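Local structure of exoribonuclease II, mitochondrial (Candida glabrata, 6F3H) at residues 299-305 / 332-338; 321-327 / 337-343. The protein probably degrades RNA from its 3' end as the exoribonuclease component of the mitochondrial degradosome mtEXO. The protein carries 1 engineered substitution. One frame throughout, in Å; residues are numbered along the deposited sequence.

Contact 1: 299-305 / 332-338; sequences LNDYAAG and VTRSLCG
Arg334 and Ala303 join two helices through a side-chain-to-backbone bond: Arg334 NE donates to Ala303 O over 2.9 Å, nearly straight at the hydrogen (171°). The oxygen lies at the edge of the guanidinium, in its plane, whereas the nitrogen approaches from above the carbonyl plane. Bends at chi2 and chi3 fold the arginine back over the end of helix 293-303, where Gly305 CA lies over one guanidinium face, offset toward its rim. Beside this polar grip, Cys337 SG reaches Tyr302 CD2 at 3.4 Å in an oblique sulfur-aromatic contact, 4.2 Å from the ring centroid. With Tyr302 CG anti to its own nitrogen (chi1 -164°), the ring is carried to the start of the other helix, and its edge meets Arg334 N. Leu299 CD2 extends the apolar seam to Cys337 SG at 4.2 Å.

The C-terminal end of the first helix and the N-terminal start of the second are both capped. Gly305, at positive phi, closes a Schellman motif, its N bonding back to Tyr302 O; Thr333 is the N-cap of the partner, with OG1 accepting from Leu336 N at 3.2 Å. A cationic side chain beside a carboxyl-terminal turn is probably favourable electrostatically.

The segment axes approach to 8.3 Å at 142°, nearer antiparallel than parallel. Helix 311-322 lines Tyr302 and Val332 through Ile317, His818 of strand 808-818 touches Thr333, and Asp821 just beyond that strand binds Arg334 N and Ser335 OG.

Contact 2: 321-327 / 337-343; sequences FRHIDMY and CGKLLVE
Tyr327 OH donates to Glu343 OE1 over 2.6 Å, and the unusual feature is the direction of approach: the hydroxyl arrives from above the carboxylate plane, 38° out of it. The two side chains come from opposite directions, with ring and carboxylate planes 35° apart, and the acceptor oxygen lies near the plane of the ring at its edge. Glu343 spans the gap because its CG is anti to the backbone nitrogen (chi1 -174°) and the chain runs on extended. Met326, a poorly ordered selenomethionine, comes from the opposite direction toward OE2 of Glu343, but its exact position is doubtful.

Inward of this pair, the fork of Leu340 serves two aromatic rings. CD1 packs obliquely on Tyr327 CE2 at 3.5 Å, while CD2 lies at the edge of the Phe321 ring, 4.0 Å from CE1, and also meets Ile324 CD1 at 4.4 Å. Phe321 CZ in turn approaches Cys337 SG at 3.9 Å, again obliquely. Lys339 CB flanks the phenol, 3.9 Å from Tyr327 OH. Ile324 ties the turn after helix 311-322 to helix 251-281 through Ala277 and Val280.

A buried tyrosine thus has its hydroxyl satisfied by the last turn of helix 334-343. Glu343, if ionised, would be a strong acceptor for the phenol; the bond probably helps to fix the hydroxyl end of the ring, while Leu340 and Lys339 CB pack beside it.

In the fold
Helix 334-343 is common to both contacts: its start meets helix 293-303 in contact 1, and the remainder meets the end of helix 311-322 and the following turn in contact 2. The centres are 10 Å apart, with Cys337 and Gly338 shared. Leu299 CD1 packs on Leu340 CD2 at 3.8 Å, and Val332 CG2 on Phe321 CD2 at 3.5 Å, so that the apolar packing of the two contacts runs on from one to the other. Neither contact belongs to the magnesium site of Asp401 and Asp410; nearest atoms lie about 17 Å from the bound nucleic acid for contact 1 and about 27 Å for contact 2. The principle illustrated is a helix gripped at both ends by polar bonds, around shared apolar packing.

Contact 1: 299-305 / 332-338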
loop_
_atom_site.group_PDB
_atom_site.type_symbol
_atom_site.label_atom_id
_atom_site.label_comp_id
_atom_site.label_asym_id
_atom_site.label_seq_id
_atom_site.Cartn_x
_atom_site.Cartn_y
_atom_site.Cartn_z
ATOM N N LEU A 299 -15.893 15.113 -16.109
ATOM C CA LEU A 299 -15.274 15.848 -15.013
ATOM C C LEU A 299 -15.019 14.936 -13.838
ATOM O O LEU A 299 -13.981 15.010 -13.174
ATOM C CB LEU A 299 -16.180 16.971 -14.554
ATOM C CG LEU A 299 -16.481 17.983 -15.629
ATOM C CD1 LEU A 299 -17.658 18.833 -15.161
ATOM C CD2 LEU A 299 -15.236 18.784 -15.920
ATOM N N ASN A 300 -15.961 14.051 -13.587
ATOM C CA ASN A 300 -15.817 13.113 -12.500
ATOM C C ASN A 300 -14.608 12.217 -12.717
ATOM O O ASN A 300 -13.737 12.117 -11.847
ATOM C CB ASN A 300 -17.104 12.322 -12.382
ATOM C CG ASN A 300 -17.083 11.378 -11.245
ATOM O OD1 ASN A 300 -16.870 11.762 -10.106
ATOM N ND2 ASN A 300 -17.319 10.115 -11.539
ATOM N N ASP A 301 -14.520 11.577 -13.883
ATOM C CA ASP A 301 -13.366 10.738 -14.146
ATOM C C ASP A 301 -12.061 11.523 -14.071
ATOM O O ASP A 301 -11.007 10.929 -13.851
ATOM C CB ASP A 301 -13.518 10.051 -15.508
ATOM C CG ASP A 301 -14.462 8.852 -15.457
ATOM O OD1 ASP A 301 -14.620 8.308 -14.355
ATOM O OD2 ASP A 301 -15.018 8.417 -16.491
ATOM N N TYR A 302 -12.092 12.841 -14.215
ATOM C CA TYR A 302 -10.843 13.577 -14.059
ATOM C C TYR A 302 -10.505 13.806 -12.587
ATOM O O TYR A 302 -9.400 13.484 -12.151
ATOM C CB TYR A 302 -10.914 14.903 -14.817
ATOM C CG TYR A 302 -9.564 15.549 -15.046
ATOM C CD1 TYR A 302 -8.799 15.252 -16.166
ATOM C CD2 TYR A 302 -9.044 16.443 -14.127
ATOM C CE1 TYR A 302 -7.550 15.840 -16.358
ATOM C CE2 TYR A 302 -7.804 17.034 -14.309
ATOM C CZ TYR A 302 -7.063 16.732 -15.419
ATOM O OH TYR A 302 -5.834 17.333 -15.572
ATOM N N ALA A 303 -11.455 14.329 -11.803
ATOM C CA ALA A 303 -11.212 14.598 -10.382
ATOM C C ALA A 303 -10.819 13.342 -9.625
ATOM O O ALA A 303 -10.004 13.398 -8.695
ATOM C CB ALA A 303 -12.449 15.210 -9.742
ATOM N N ALA A 304 -11.432 12.211 -9.968
ATOM C CA ALA A 304 -11.132 10.940 -9.341
ATOM C C ALA A 304 -9.765 10.398 -9.711
ATOM O O ALA A 304 -9.277 9.498 -9.028
ATOM C CB ALA A 304 -12.197 9.944 -9.734
ATOM N N GLY A 305 -9.126 10.934 -10.743
ATOM C CA GLY A 305 -7.825 10.459 -11.176
ATOM C C GLY A 305 -7.841 9.310 -12.155
ATOM O O GLY A 305 -6.796 8.687 -12.370
ATOM N N VAL A 332 -5.680 23.857 -15.147
ATOM C CA VAL A 332 -6.638 22.764 -15.178
ATOM C C VAL A 332 -6.152 21.708 -14.211
ATOM O O VAL A 332 -5.194 20.987 -14.509
ATOM C CB VAL A 332 -6.780 22.193 -16.590
ATOM C CG1 VAL A 332 -7.554 20.889 -16.588
ATOM C CG2 VAL A 332 -7.413 23.220 -17.508
ATOM N N THR A 333 -6.840 21.594 -13.076
ATOM C CA THR A 333 -6.461 20.738 -11.963
ATOM C C THR A 333 -7.683 19.960 -11.530
ATOM O O THR A 333 -8.812 20.414 -11.690
ATOM C CB THR A 333 -5.928 21.558 -10.769
ATOM O OG1 THR A 333 -6.991 22.320 -10.174
ATOM C CG2 THR A 333 -4.867 22.522 -11.198
ATOM N N ARG A 334 -7.450 18.807 -10.920
ATOM C CA ARG A 334 -8.574 18.001 -10.473
ATOM C C ARG A 334 -9.471 18.801 -9.555
ATOM O O ARG A 334 -10.695 18.722 -9.661
ATOM C CB ARG A 334 -8.065 16.775 -9.740
ATOM C CG ARG A 334 -6.836 16.158 -10.362
ATOM C CD ARG A 334 -7.073 14.747 -10.777
ATOM N NE ARG A 334 -7.321 13.915 -9.621
ATOM C CZ ARG A 334 -6.374 13.250 -8.979
ATOM N NH1 ARG A 334 -5.117 13.340 -9.407
ATOM N NH2 ARG A 334 -6.686 12.511 -7.908
ATOM N N SER A 335 -8.872 19.573 -8.640
ATOM C CA SER A 335 -9.638 20.454 -7.762
ATOM C C SER A 335 -10.578 21.314 -8.557
ATOM O O SER A 335 -11.703 21.601 -8.130
ATOM C CB SER A 335 -8.718 21.342 -6.948
ATOM O OG SER A 335 -8.029 20.556 -6.018
ATOM N N LEU A 336 -10.115 21.750 -9.712
ATOM C CA LEU A 336 -10.912 22.652 -10.504
ATOM C C LEU A 336 -12.049 21.893 -11.164
ATOM O O LEU A 336 -13.184 22.370 -11.188
ATOM C CB LEU A 336 -10.002 23.329 -11.518
ATOM C CG LEU A 336 -10.443 24.717 -11.928
ATOM C CD1 LEU A 336 -10.092 25.626 -10.798
ATOM C CD2 LEU A 336 -9.715 25.094 -13.185
ATOM N N CYS A 337 -11.790 20.664 -11.608
ATOM C CA CYS A 337 -12.882 19.823 -12.075
ATOM C C CYS A 337 -13.834 19.496 -10.951
ATOM O O CYS A 337 -15.045 19.389 -11.166
ATOM C CB CYS A 337 -12.346 18.536 -12.670
ATOM S SG CYS A 337 -11.455 18.782 -14.170
ATOM N N GLY A 338 -13.301 19.337 -9.739
ATOM C CA GLY A 338 -14.154 19.093 -8.592
ATOM C C GLY A 338 -15.061 20.268 -8.307
ATOM O O GLY A 338 -16.274 20.102 -8.185
#

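Contact 2: 321-327 / 337-343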
loop_
_atom_site.group_PDB
_atom_site.type_symbol
_atom_site.label_atom_id
_atom_site.label_comp_id
_atom_site.label_asym_id
_atom_site.label_seq_id
_atom_site.Cartn_x
_atom_site.Cartn_y
_atom_site.Cartn_z
ATOM N N PHE A 321 -13.053 24.868 -19.758
ATOM C CA PHE A 321 -12.777 25.898 -18.776
ATOM C C PHE A 321 -12.555 27.223 -19.460
ATOM O O PHE A 321 -12.989 28.264 -18.969
ATOM C CB PHE A 321 -11.548 25.543 -17.958
ATOM C CG PHE A 321 -11.784 24.465 -16.947
ATOM C CD1 PHE A 321 -13.013 24.294 -16.379
ATOM C CD2 PHE A 321 -10.751 23.662 -16.529
ATOM C CE1 PHE A 321 -13.218 23.328 -15.446
ATOM C CE2 PHE A 321 -10.960 22.692 -15.589
ATOM C CZ PHE A 321 -12.200 22.529 -15.054
ATOM N N ARG A 322 -11.902 27.196 -20.619
ATOM C CA ARG A 322 -11.640 28.435 -21.336
ATOM C C ARG A 322 -12.940 29.112 -21.723
ATOM O O ARG A 322 -12.995 30.332 -21.832
ATOM C CB ARG A 322 -10.769 28.149 -22.568
ATOM C CG ARG A 322 -10.135 29.391 -23.143
ATOM C CD ARG A 322 -9.406 29.305 -24.498
ATOM N NE ARG A 322 -9.651 28.163 -25.374
ATOM C CZ ARG A 322 -10.631 28.115 -26.265
ATOM N NH1 ARG A 322 -11.479 29.131 -26.348
ATOM N NH2 ARG A 322 -10.768 27.056 -27.059
ATOM N N HIS A 323 -14.001 28.352 -21.890
ATOM C CA HIS A 323 -15.280 28.925 -22.250
ATOM C C HIS A 323 -16.151 29.296 -21.063
ATOM O O HIS A 323 -17.308 29.658 -21.276
ATOM C CB HIS A 323 -16.038 27.977 -23.155
ATOM C CG HIS A 323 -15.535 27.972 -24.558
ATOM N ND1 HIS A 323 -14.442 27.234 -24.949
ATOM C CD2 HIS A 323 -15.937 28.656 -25.651
ATOM C CE1 HIS A 323 -14.214 27.430 -26.232
ATOM N NE2 HIS A 323 -15.105 28.294 -26.680
ATOM N N ILE A 324 -15.679 29.145 -19.828
ATOM C CA ILE A 324 -16.489 29.434 -18.646
ATOM C C ILE A 324 -15.861 30.584 -17.874
ATOM O O ILE A 324 -14.676 30.529 -17.537
ATOM C CB ILE A 324 -16.644 28.193 -17.752
ATOM C CG1 ILE A 324 -17.487 27.142 -18.457
ATOM C CG2 ILE A 324 -17.324 28.567 -16.465
ATOM C CD1 ILE A 324 -17.221 25.789 -17.994
ATOM N N ASP A 325 -16.669 31.592 -17.537
ATOM C CA ASP A 325 -16.124 32.860 -17.055
ATOM C C ASP A 325 -15.268 32.677 -15.821
ATOM O O ASP A 325 -14.099 33.073 -15.791
ATOM C CB ASP A 325 -17.251 33.831 -16.742
ATOM C CG ASP A 325 -18.075 34.143 -17.943
ATOM O OD1 ASP A 325 -18.655 33.203 -18.510
ATOM O OD2 ASP A 325 -18.133 35.327 -18.328
HETATM N N MSE A 326 -15.847 32.116 -14.781
HETATM C CA MSE A 326 -15.158 32.008 -13.518
HETATM C C MSE A 326 -13.851 31.268 -13.653
HETATM O O MSE A 326 -12.839 31.653 -13.083
HETATM C CB MSE A 326 -16.042 31.292 -12.540
HETATM C CG MSE A 326 -17.351 31.979 -12.383
HETATM SE SE MSE A 326 -18.358 30.902 -11.167
HETATM C CE MSE A 326 -19.306 29.822 -12.484
ATOM N N TYR A 327 -13.891 30.187 -14.416
ATOM C CA TYR A 327 -12.798 29.235 -14.469
ATOM C C TYR A 327 -11.851 29.505 -15.605
ATOM O O TYR A 327 -10.980 28.679 -15.869
ATOM C CB TYR A 327 -13.348 27.828 -14.618
ATOM C CG TYR A 327 -14.234 27.405 -13.484
ATOM C CD1 TYR A 327 -13.705 27.095 -12.243
ATOM C CD2 TYR A 327 -15.607 27.335 -13.640
ATOM C CE1 TYR A 327 -14.521 26.706 -11.192
ATOM C CE2 TYR A 327 -16.432 26.947 -12.591
ATOM C CZ TYR A 327 -15.883 26.635 -11.372
ATOM O OH TYR A 327 -16.685 26.251 -10.320
ATOM N N CYS A 337 -11.790 20.664 -11.608
ATOM C CA CYS A 337 -12.882 19.823 -12.075
ATOM C C CYS A 337 -13.834 19.496 -10.951
ATOM O O CYS A 337 -15.045 19.389 -11.166
ATOM C CB CYS A 337 -12.346 18.536 -12.670
ATOM S SG CYS A 337 -11.455 18.782 -14.170
ATOM N N GLY A 338 -13.301 19.337 -9.739
ATOM C CA GLY A 338 -14.154 19.093 -8.592
ATOM C C GLY A 338 -15.061 20.268 -8.307
ATOM O O GLY A 338 -16.274 20.102 -8.185
ATOM N N LYS A 339 -14.486 21.472 -8.222
ATOM C CA LYS A 339 -15.293 22.665 -7.987
ATOM C C LYS A 339 -16.414 22.769 -8.994
ATOM O O LYS A 339 -17.574 22.987 -8.633
ATOM C CB LYS A 339 -14.440 23.924 -8.084
ATOM C CG LYS A 339 -13.319 24.015 -7.081
ATOM C CD LYS A 339 -12.816 25.443 -7.000
ATOM C CE LYS A 339 -13.993 26.415 -7.044
ATOM N NZ LYS A 339 -13.653 27.767 -6.518
ATOM N N LEU A 340 -16.100 22.551 -10.257
ATOM C CA LEU A 340 -17.133 22.689 -11.261
ATOM C C LEU A 340 -18.163 21.597 -11.114
ATOM O O LEU A 340 -19.363 21.857 -11.062
ATOM C CB LEU A 340 -16.521 22.622 -12.638
ATOM C CG LEU A 340 -17.657 22.762 -13.627
ATOM C CD1 LEU A 340 -18.269 24.124 -13.471
ATOM C CD2 LEU A 340 -17.167 22.582 -15.022
ATOM N N LEU A 341 -17.700 20.364 -11.048
ATOM C CA LEU A 341 -18.602 19.237 -10.936
ATOM C C LEU A 341 -19.501 19.400 -9.726
ATOM O O LEU A 341 -20.704 19.138 -9.793
ATOM C CB LEU A 341 -17.784 17.968 -10.841
ATOM C CG LEU A 341 -18.595 16.701 -10.836
ATOM C CD1 LEU A 341 -19.736 16.756 -11.809
ATOM C CD2 LEU A 341 -17.670 15.624 -11.175
ATOM N N VAL A 342 -18.934 19.861 -8.618
ATOM C CA VAL A 342 -19.752 20.170 -7.457
ATOM C C VAL A 342 -20.794 21.206 -7.829
ATOM O O VAL A 342 -21.963 21.112 -7.448
ATOM C CB VAL A 342 -18.864 20.677 -6.307
ATOM C CG1 VAL A 342 -19.649 21.587 -5.378
ATOM C CG2 VAL A 342 -18.240 19.526 -5.544
ATOM N N GLU A 343 -20.396 22.179 -8.618
ATOM C CA GLU A 343 -21.277 23.291 -8.901
ATOM C C GLU A 343 -22.455 22.877 -9.764
ATOM O O GLU A 343 -23.502 23.522 -9.734
ATOM C CB GLU A 343 -20.471 24.385 -9.565
ATOM C CG GLU A 343 -21.226 25.619 -9.761
ATOM C CD GLU A 343 -20.339 26.715 -10.263
ATOM O OE1 GLU A 343 -19.194 26.808 -9.767
ATOM O OE2 GLU A 343 -20.774 27.471 -11.158
#